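Local coordinates for protein propionate kinase (Francisella tularensis subsp. tularensis, PDB 3KHY) that probably makes acetyl phosphate from acetate and ATP, or runs the reaction in reverse, as a magnesium-dependent homodimeric acetokinase-family enzyme, at residues A[138-143]-A[374-379]; A[224-229]-A[234-239]; A[292-297]-A[335-340]. One frame throughout, in Å; residues are numbered along the deposited sequence.

Contact 1. Residues A[138-143]-A[374-379]; sequences VAVFDT and LMIAQE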
loop_
_atom_site.group_PDB
_atom_site.type_symbol
_atom_site.label_atom_id
_atom_site.label_comp_id
_atom_site.label_asym_id
_atom_site.label_seq_id
_atom_site.Cartn_x
_atom_site.Cartn_y
_atom_site.Cartn_z
ATOM N N VAL A 138 -34.113 1.986 -6.954
ATOM C CA VAL A 138 -32.809 1.982 -7.611
ATOM C C VAL A 138 -31.700 1.743 -6.584
ATOM O O VAL A 138 -31.765 2.254 -5.464
ATOM C CB VAL A 138 -32.558 3.319 -8.346
ATOM C CG1 VAL A 138 -31.078 3.483 -8.707
ATOM C CG2 VAL A 138 -33.432 3.415 -9.592
ATOM N N ALA A 139 -30.700 0.947 -6.970
ATOM C CA ALA A 139 -29.521 0.712 -6.136
ATOM C C ALA A 139 -28.321 1.492 -6.692
ATOM O O ALA A 139 -28.044 1.442 -7.894
ATOM C CB ALA A 139 -29.205 -0.764 -6.080
ATOM N N VAL A 140 -27.633 2.219 -5.814
ATOM C CA VAL A 140 -26.467 3.012 -6.188
ATOM C C VAL A 140 -25.278 2.528 -5.357
ATOM O O VAL A 140 -25.299 2.626 -4.125
ATOM C CB VAL A 140 -26.713 4.505 -5.910
ATOM C CG1 VAL A 140 -25.503 5.339 -6.326
ATOM C CG2 VAL A 140 -27.988 4.991 -6.626
ATOM N N PHE A 141 -24.249 2.022 -6.031
ATOM C CA PHE A 141 -23.161 1.290 -5.376
ATOM C C PHE A 141 -21.923 2.152 -5.126
ATOM O O PHE A 141 -21.467 2.852 -6.030
ATOM C CB PHE A 141 -22.769 0.080 -6.233
ATOM C CG PHE A 141 -23.935 -0.772 -6.642
ATOM C CD1 PHE A 141 -24.341 -1.835 -5.851
ATOM C CD2 PHE A 141 -24.643 -0.490 -7.801
ATOM C CE1 PHE A 141 -25.437 -2.619 -6.217
ATOM C CE2 PHE A 141 -25.735 -1.263 -8.175
ATOM C CZ PHE A 141 -26.131 -2.331 -7.380
ATOM N N ASP A 142 -21.375 2.079 -3.910
ATOM C CA ASP A 142 -20.169 2.834 -3.548
ATOM C C ASP A 142 -18.967 2.379 -4.368
ATOM O O ASP A 142 -17.941 3.058 -4.404
ATOM C CB ASP A 142 -19.821 2.645 -2.067
ATOM C CG ASP A 142 -20.858 3.246 -1.128
ATOM O OD1 ASP A 142 -21.687 4.071 -1.571
ATOM O OD2 ASP A 142 -20.839 2.886 0.067
ATOM N N THR A 143 -19.086 1.217 -4.999
ATOM C CA THR A 143 -17.978 0.637 -5.758
ATOM C C THR A 143 -18.087 0.879 -7.268
ATOM O O THR A 143 -17.104 0.732 -7.990
ATOM C CB THR A 143 -17.875 -0.879 -5.518
ATOM O OG1 THR A 143 -19.174 -1.464 -5.679
ATOM C CG2 THR A 143 -17.354 -1.182 -4.103
ATOM N N LEU A 374 -27.722 13.615 -2.702
ATOM C CA LEU A 374 -28.162 14.220 -3.963
ATOM C C LEU A 374 -27.745 13.376 -5.166
ATOM O O LEU A 374 -28.508 13.210 -6.115
ATOM C CB LEU A 374 -27.624 15.651 -4.103
ATOM C CG LEU A 374 -27.954 16.406 -5.395
ATOM C CD1 LEU A 374 -29.459 16.463 -5.627
ATOM C CD2 LEU A 374 -27.371 17.821 -5.355
HETATM N N MSE A 375 -26.527 12.841 -5.125
HETATM C CA MSE A 375 -26.037 12.028 -6.224
HETATM C C MSE A 375 -26.900 10.777 -6.379
HETATM O O MSE A 375 -27.226 10.372 -7.487
HETATM C CB MSE A 375 -24.581 11.627 -5.982
HETATM C CG MSE A 375 -23.955 10.867 -7.137
HETATM SE SE MSE A 375 -23.747 11.974 -8.752
HETATM C CE MSE A 375 -23.260 10.579 -9.994
ATOM N N ILE A 376 -27.241 10.154 -5.258
ATOM C CA ILE A 376 -28.097 8.980 -5.294
ATOM C C ILE A 376 -29.466 9.354 -5.872
ATOM O O ILE A 376 -30.036 8.601 -6.659
ATOM C CB ILE A 376 -28.247 8.362 -3.901
ATOM C CG1 ILE A 376 -26.961 7.624 -3.508
ATOM C CG2 ILE A 376 -29.426 7.405 -3.856
ATOM C CD1 ILE A 376 -26.961 7.176 -2.043
ATOM N N ALA A 377 -29.983 10.523 -5.496
ATOM C CA ALA A 377 -31.271 10.990 -6.021
ATOM C C ALA A 377 -31.197 11.235 -7.525
ATOM O O ALA A 377 -32.134 10.918 -8.257
ATOM C CB ALA A 377 -31.732 12.248 -5.302
ATOM N N GLN A 378 -30.077 11.789 -7.986
ATOM C CA GLN A 378 -29.888 12.035 -9.417
ATOM C C GLN A 378 -29.741 10.743 -10.213
ATOM O O GLN A 378 -30.280 10.619 -11.318
ATOM C CB GLN A 378 -28.681 12.940 -9.658
ATOM C CG GLN A 378 -28.863 14.364 -9.161
ATOM C CD GLN A 378 -27.577 15.159 -9.217
ATOM O OE1 GLN A 378 -26.489 14.592 -9.340
ATOM N NE2 GLN A 378 -27.689 16.476 -9.114
ATOM N N GLU A 379 -28.991 9.788 -9.664
ATOM C CA GLU A 379 -28.836 8.481 -10.298
ATOM C C GLU A 379 -30.176 7.771 -10.415
ATOM O O GLU A 379 -30.460 7.087 -11.402
ATOM C CB GLU A 379 -27.881 7.615 -9.475
ATOM C CG GLU A 379 -26.445 8.051 -9.582
ATOM C CD GLU A 379 -25.867 7.661 -10.914
ATOM O OE1 GLU A 379 -25.811 6.442 -11.185
ATOM O OE2 GLU A 379 -25.496 8.562 -11.692
#
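At chi1 -179° the two methyls of Val-140 both face helix 372-382: CG1 meets CG1 of Ile-376, while CG2 meets Ile-376 CG2 and reaches on to Glu-379. This is helix-on-sheet packing in an actin-like ATPase (ASKHA) domain: the C-terminal helix lies on the mixed sheet that holds strands 3-9, 79-86 and 137-141. CG1 of Val-140 rests 3.9 Å from CG1 of Ile-376, and the two side chains meet at a slant. The second methyl, Val-140 CG2, settles between Ile-376 CG2 and Glu-379 CB, one helical turn apart, each 3.9 Å from it. No hydrogen bond joins the segments; the grip is apolar and buried. Ile-376 also packs on Arg-85, the predicted substrate-binding residue, whose NE pairs with Asp-142 OD1. Asp-142, the predicted proton donor/acceptor, follows directly on the end of the strand, which places the valine-isoleucine packing next to the presumed active site. Glu-379 gives only its aliphatic base to the valine: the chain bends at chi2 (-74°) and carries the carboxylate to other partners, OE1 to the hydroxyl of Ser-96 and OE2 into a salt bridge with NZ of Lys-179.

Contact 2. Residues A[224-229]-A[234-239]; sequences PLDGLV and SGCIDP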
loop_
_atom_site.group_PDB
_atom_site.type_symbol
_atom_site.label_atom_id
_atom_site.label_comp_id
_atom_site.label_asym_id
_atom_site.label_seq_id
_atom_site.Cartn_x
_atom_site.Cartn_y
_atom_site.Cartn_z
ATOM N N PRO A 224 -13.363 -0.922 2.441
ATOM C CA PRO A 224 -12.973 0.447 2.815
ATOM C C PRO A 224 -11.920 0.557 3.942
ATOM O O PRO A 224 -11.715 1.656 4.461
ATOM C CB PRO A 224 -14.304 1.085 3.276
ATOM C CG PRO A 224 -15.389 0.198 2.675
ATOM C CD PRO A 224 -14.789 -1.180 2.715
ATOM N N LEU A 225 -11.269 -0.542 4.309
ATOM C CA LEU A 225 -10.184 -0.496 5.302
ATOM C C LEU A 225 -8.856 0.076 4.762
ATOM O O LEU A 225 -8.095 0.695 5.505
ATOM C CB LEU A 225 -9.923 -1.895 5.857
ATOM C CG LEU A 225 -8.705 -2.048 6.773
ATOM C CD1 LEU A 225 -8.853 -1.182 8.025
ATOM C CD2 LEU A 225 -8.522 -3.504 7.145
ATOM N N ASP A 226 -8.577 -0.137 3.480
ATOM C CA ASP A 226 -7.235 0.128 2.937
ATOM C C ASP A 226 -6.990 1.588 2.545
ATOM O O ASP A 226 -7.935 2.367 2.329
ATOM C CB ASP A 226 -6.993 -0.742 1.707
ATOM C CG ASP A 226 -5.508 -1.026 1.460
ATOM O OD1 ASP A 226 -4.653 -0.683 2.320
ATOM O OD2 ASP A 226 -5.201 -1.603 0.399
ATOM N N GLY A 227 -5.713 1.943 2.425
ATOM C CA GLY A 227 -5.322 3.227 1.872
ATOM C C GLY A 227 -4.921 4.288 2.883
ATOM O O GLY A 227 -3.952 4.117 3.644
ATOM N N LEU A 228 -5.664 5.388 2.877
ATOM C CA LEU A 228 -5.384 6.547 3.734
ATOM C C LEU A 228 -5.598 6.268 5.221
ATOM O O LEU A 228 -6.379 5.375 5.589
ATOM C CB LEU A 228 -6.267 7.738 3.309
ATOM C CG LEU A 228 -6.044 8.282 1.898
ATOM C CD1 LEU A 228 -6.922 9.539 1.638
ATOM C CD2 LEU A 228 -4.556 8.597 1.671
ATOM N N VAL A 229 -4.912 7.039 6.074
ATOM C CA VAL A 229 -5.197 7.038 7.512
ATOM C C VAL A 229 -6.619 7.568 7.733
ATOM O O VAL A 229 -7.038 8.519 7.075
ATOM C CB VAL A 229 -4.186 7.921 8.295
ATOM C CG1 VAL A 229 -4.551 8.000 9.786
ATOM C CG2 VAL A 229 -2.766 7.387 8.107
ATOM N N SER A 234 -6.690 1.766 9.976
ATOM C CA SER A 234 -5.257 1.876 9.739
ATOM C C SER A 234 -4.871 2.358 8.343
ATOM O O SER A 234 -3.832 3.000 8.166
ATOM C CB SER A 234 -4.614 0.505 9.950
ATOM O OG SER A 234 -5.060 -0.414 8.958
ATOM N N GLY A 235 -5.693 2.035 7.350
ATOM C CA GLY A 235 -5.283 2.187 5.964
ATOM C C GLY A 235 -4.127 1.240 5.672
ATOM O O GLY A 235 -4.001 0.198 6.321
ATOM N N CYS A 236 -3.289 1.604 4.701
ATOM C CA CYS A 236 -2.148 0.787 4.276
ATOM C C CYS A 236 -1.327 0.226 5.424
ATOM O O CYS A 236 -0.941 0.961 6.332
ATOM C CB CYS A 236 -1.206 1.623 3.410
ATOM S SG CYS A 236 -1.879 2.025 1.795
ATOM N N ILE A 237 -1.031 -1.067 5.359
ATOM C CA ILE A 237 -0.140 -1.690 6.336
ATOM C C ILE A 237 0.435 -2.996 5.765
ATOM O O ILE A 237 -0.167 -3.619 4.889
ATOM C CB ILE A 237 -0.877 -1.934 7.671
ATOM C CG1 ILE A 237 0.088 -2.362 8.777
ATOM C CG2 ILE A 237 -1.988 -2.981 7.505
ATOM C CD1 ILE A 237 -0.535 -2.206 10.163
ATOM N N ASP A 238 1.626 -3.379 6.224
ATOM C CA ASP A 238 2.291 -4.608 5.753
ATOM C C ASP A 238 1.394 -5.775 6.172
ATOM O O ASP A 238 1.008 -5.877 7.351
ATOM C CB ASP A 238 3.672 -4.710 6.423
ATOM C CG ASP A 238 4.495 -5.896 5.946
ATOM O OD1 ASP A 238 3.953 -6.842 5.332
ATOM O OD2 ASP A 238 5.719 -5.874 6.211
ATOM N N PRO A 239 1.019 -6.634 5.210
ATOM C CA PRO A 239 0.184 -7.799 5.525
ATOM C C PRO A 239 0.863 -8.713 6.544
ATOM O O PRO A 239 0.189 -9.482 7.225
ATOM C CB PRO A 239 0.061 -8.519 4.175
ATOM C CG PRO A 239 1.231 -7.984 3.341
ATOM C CD PRO A 239 1.352 -6.563 3.778
HETATM O O HOH W 1 -2.320 -2.064 2.672
#
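Leu-225 opens the contact with its CD1 methyl, which lies 4.0 Å from OG of Ser-234. That hydroxyl donates to the carbonyl O of the next residue, Gly-235. The carbonyl of Leu-225 points at Gly-235 and receives a CA-H...O contact, O to CA 3.2 Å. Asp-226 directs its CB away from the other segment, yet OD1 comes back toward Cys-236: with CG anti to the backbone N (chi1 -154°), it sits 3.5 Å from CA of Cys-236 and takes a weak bond from N of Gly-227. A water lies between Asp-226 OD1, 2.7 Å away, and Ile-237 N, which donates to it. Gly-227 O accepts a direct hydrogen bond from Cys-236 N, 2.8 Å long and nearly straight. The same O accepts from Arg-299 NH1 and receives a second CA-H...O contact from Gly-235. SG of Cys-236 lies alongside, 3.6 Å from CA of Gly-227. Leu-228 sends its side chain off toward strand 205-211 and Phe-303, but its carbonyl O makes a third CA-H...O contact with Gly-235. The oxygens of Leu-225, Gly-227 and Leu-228 thus all lie within 3.4 Å of CA of Gly-235, whose phi is positive. Val-229 approaches the carbonyl of Ser-234 at the end of the segment and packs on helix 287-307. Together the two segments belong to a loop between strand 214-218 and helix 241-249 in the acetokinase fold, tied to helix 287-307 through Arg-299. It lies beside the predicted transition-state stabiliser Arg-233 and in the homodimer interface, where Leu-225 packs on Ser-240 of the second subunit and Asp-238 OD2 accepts from Thr-223 N of that subunit.

Contact 3. Residues A[292-297]-A[335-340]; sequences AIEIFS and ISKLAN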
loop_
_atom_site.group_PDB
_atom_site.type_symbol
_atom_site.label_atom_id
_atom_site.label_comp_id
_atom_site.label_asym_id
_atom_site.label_seq_id
_atom_site.Cartn_x
_atom_site.Cartn_y
_atom_site.Cartn_z
ATOM N N ALA A 292 -0.038 12.297 14.843
ATOM C CA ALA A 292 -1.168 11.716 14.123
ATOM C C ALA A 292 -1.480 12.557 12.885
ATOM O O ALA A 292 -1.765 12.022 11.812
ATOM C CB ALA A 292 -2.396 11.629 15.035
ATOM N N ILE A 293 -1.423 13.876 13.038
ATOM C CA ILE A 293 -1.675 14.777 11.914
ATOM C C ILE A 293 -0.572 14.686 10.856
ATOM O O ILE A 293 -0.864 14.727 9.664
ATOM C CB ILE A 293 -1.871 16.237 12.396
ATOM C CG1 ILE A 293 -3.237 16.380 13.083
ATOM C CG2 ILE A 293 -1.770 17.227 11.233
ATOM C CD1 ILE A 293 -3.435 17.726 13.786
ATOM N N GLU A 294 0.684 14.562 11.292
ATOM C CA GLU A 294 1.798 14.378 10.363
ATOM C C GLU A 294 1.631 13.064 9.597
ATOM O O GLU A 294 1.745 13.035 8.377
ATOM C CB GLU A 294 3.153 14.387 11.084
ATOM C CG GLU A 294 3.511 15.734 11.724
ATOM C CD GLU A 294 3.499 16.858 10.707
ATOM O OE1 GLU A 294 4.351 16.836 9.785
ATOM O OE2 GLU A 294 2.627 17.746 10.814
ATOM N N ILE A 295 1.364 11.972 10.310
ATOM C CA ILE A 295 1.200 10.677 9.626
ATOM C C ILE A 295 0.033 10.748 8.630
ATOM O O ILE A 295 0.157 10.350 7.478
ATOM C CB ILE A 295 1.010 9.535 10.636
ATOM C CG1 ILE A 295 2.268 9.392 11.498
ATOM C CG2 ILE A 295 0.734 8.219 9.919
ATOM C CD1 ILE A 295 2.111 8.398 12.643
ATOM N N PHE A 296 -1.101 11.263 9.080
ATOM C CA PHE A 296 -2.288 11.401 8.229
ATOM C C PHE A 296 -1.983 12.252 6.994
ATOM O O PHE A 296 -2.236 11.839 5.859
ATOM C CB PHE A 296 -3.393 12.025 9.085
ATOM C CG PHE A 296 -4.689 12.324 8.367
ATOM C CD1 PHE A 296 -4.828 13.469 7.597
ATOM C CD2 PHE A 296 -5.807 11.519 8.573
ATOM C CE1 PHE A 296 -6.025 13.773 6.979
ATOM C CE2 PHE A 296 -7.018 11.820 7.962
ATOM C CZ PHE A 296 -7.130 12.951 7.165
ATOM N N SER A 297 -1.430 13.441 7.209
ATOM C CA SER A 297 -1.226 14.378 6.106
ATOM C C SER A 297 -0.199 13.870 5.106
ATOM O O SER A 297 -0.365 14.040 3.907
ATOM C CB SER A 297 -0.789 15.750 6.632
ATOM O OG SER A 297 -1.758 16.293 7.520
ATOM N N ILE A 335 -0.856 20.375 1.807
ATOM C CA ILE A 335 -0.266 21.126 0.695
ATOM C C ILE A 335 1.189 21.489 1.000
ATOM O O ILE A 335 2.062 21.484 0.119
ATOM C CB ILE A 335 -1.115 22.374 0.380
ATOM C CG1 ILE A 335 -2.504 21.942 -0.102
ATOM C CG2 ILE A 335 -0.420 23.276 -0.645
ATOM C CD1 ILE A 335 -2.485 20.999 -1.298
ATOM N N SER A 336 1.456 21.799 2.262
ATOM C CA SER A 336 2.824 22.023 2.714
ATOM C C SER A 336 3.731 20.863 2.297
ATOM O O SER A 336 4.853 21.065 1.820
ATOM C CB SER A 336 2.849 22.174 4.237
ATOM O OG SER A 336 4.151 22.483 4.679
ATOM N N LYS A 337 3.238 19.641 2.463
ATOM C CA LYS A 337 4.053 18.469 2.149
ATOM C C LYS A 337 4.190 18.233 0.645
ATOM O O LYS A 337 4.995 17.418 0.212
ATOM C CB LYS A 337 3.498 17.235 2.874
ATOM C CG LYS A 337 3.765 17.309 4.386
ATOM C CD LYS A 337 3.106 16.192 5.173
ATOM C CE LYS A 337 3.685 16.120 6.596
ATOM N NZ LYS A 337 3.637 17.428 7.336
ATOM N N LEU A 338 3.387 18.945 -0.143
ATOM C CA LEU A 338 3.402 18.815 -1.597
ATOM C C LEU A 338 4.167 19.970 -2.263
ATOM O O LEU A 338 4.089 20.161 -3.470
ATOM C CB LEU A 338 1.974 18.754 -2.142
ATOM C CG LEU A 338 1.262 17.421 -1.863
ATOM C CD1 LEU A 338 -0.257 17.560 -2.016
ATOM C CD2 LEU A 338 1.798 16.294 -2.743
ATOM N N ALA A 339 4.930 20.710 -1.472
ATOM C CA ALA A 339 5.672 21.861 -1.983
ATOM C C ALA A 339 6.562 21.513 -3.186
ATOM O O ALA A 339 6.614 22.264 -4.154
ATOM C CB ALA A 339 6.498 22.505 -0.867
ATOM N N ASN A 340 7.256 20.378 -3.135
ATOM C CA ASN A 340 8.190 20.041 -4.214
ATOM C C ASN A 340 7.497 19.656 -5.516
ATOM O O ASN A 340 8.148 19.504 -6.556
ATOM C CB ASN A 340 9.166 18.938 -3.788
ATOM C CG ASN A 340 10.085 19.381 -2.668
ATOM O OD1 ASN A 340 10.556 20.520 -2.653
ATOM N ND2 ASN A 340 10.360 18.473 -1.730
#
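Glu-294 of helix 287-307 and Lys-337 of segment 335-340 form a salt bridge, with NZ of Lys-337 2.6 Å from OE1 of Glu-294. The ammonium comes to the syn side of that oxygen, 35° out of the carboxylate plane, and the two side chains cross at about a right angle. Lys-337 runs extended as far as CE, then bends at chi4 (53°) to bring NZ onto the acid; Glu-294 is bent at chi2. On the way the lysine methylenes pass Ser-297, CD lying 4.2 Å from the serine CB. The hydroxyl of Ser-297 is turned back to its own helix, donating to Ile-293 O at 2.8 Å, on the face opposite the one used by Ser-297 N. One turn before the lysine, Asn-333 holds both charged ends: its ND2 bonds Glu-294 OE2 and its OD1 accepts from Lys-337 NZ. Beyond this pair, Tyr-152 of the second subunit packs on Glu-294. Each carboxylate oxygen of Glu-294 therefore has a donor, and with Asn-333 bonding both charged groups the neighbouring ammonium would be expected to keep the acid ionised.

Contact 1 stands apart from the others: its centre is about 26 Å from that of contact 2 and about 32 Å from that of contact 3, on the other side of the chain's centre. The loop it closes encloses both along the sequence. Contacts 2 and 3 are neighbours, with centres about 17 Å apart, joined where Val-229 packs on Ile-295 and Phe-296, its O 3.4 Å from CE2 of Phe-296. Both also touch the second subunit. Contact 1 holds the predicted proton donor/acceptor Asp-142 and adjoins the predicted substrate-binding Arg-85; contact 2 adjoins Arg-233. Predicted ATP-binding residues lie near both others: side chains of Leu-228 and Leu-201 are about 4 Å apart, those of Ser-297 and Met-275 about 6 Å.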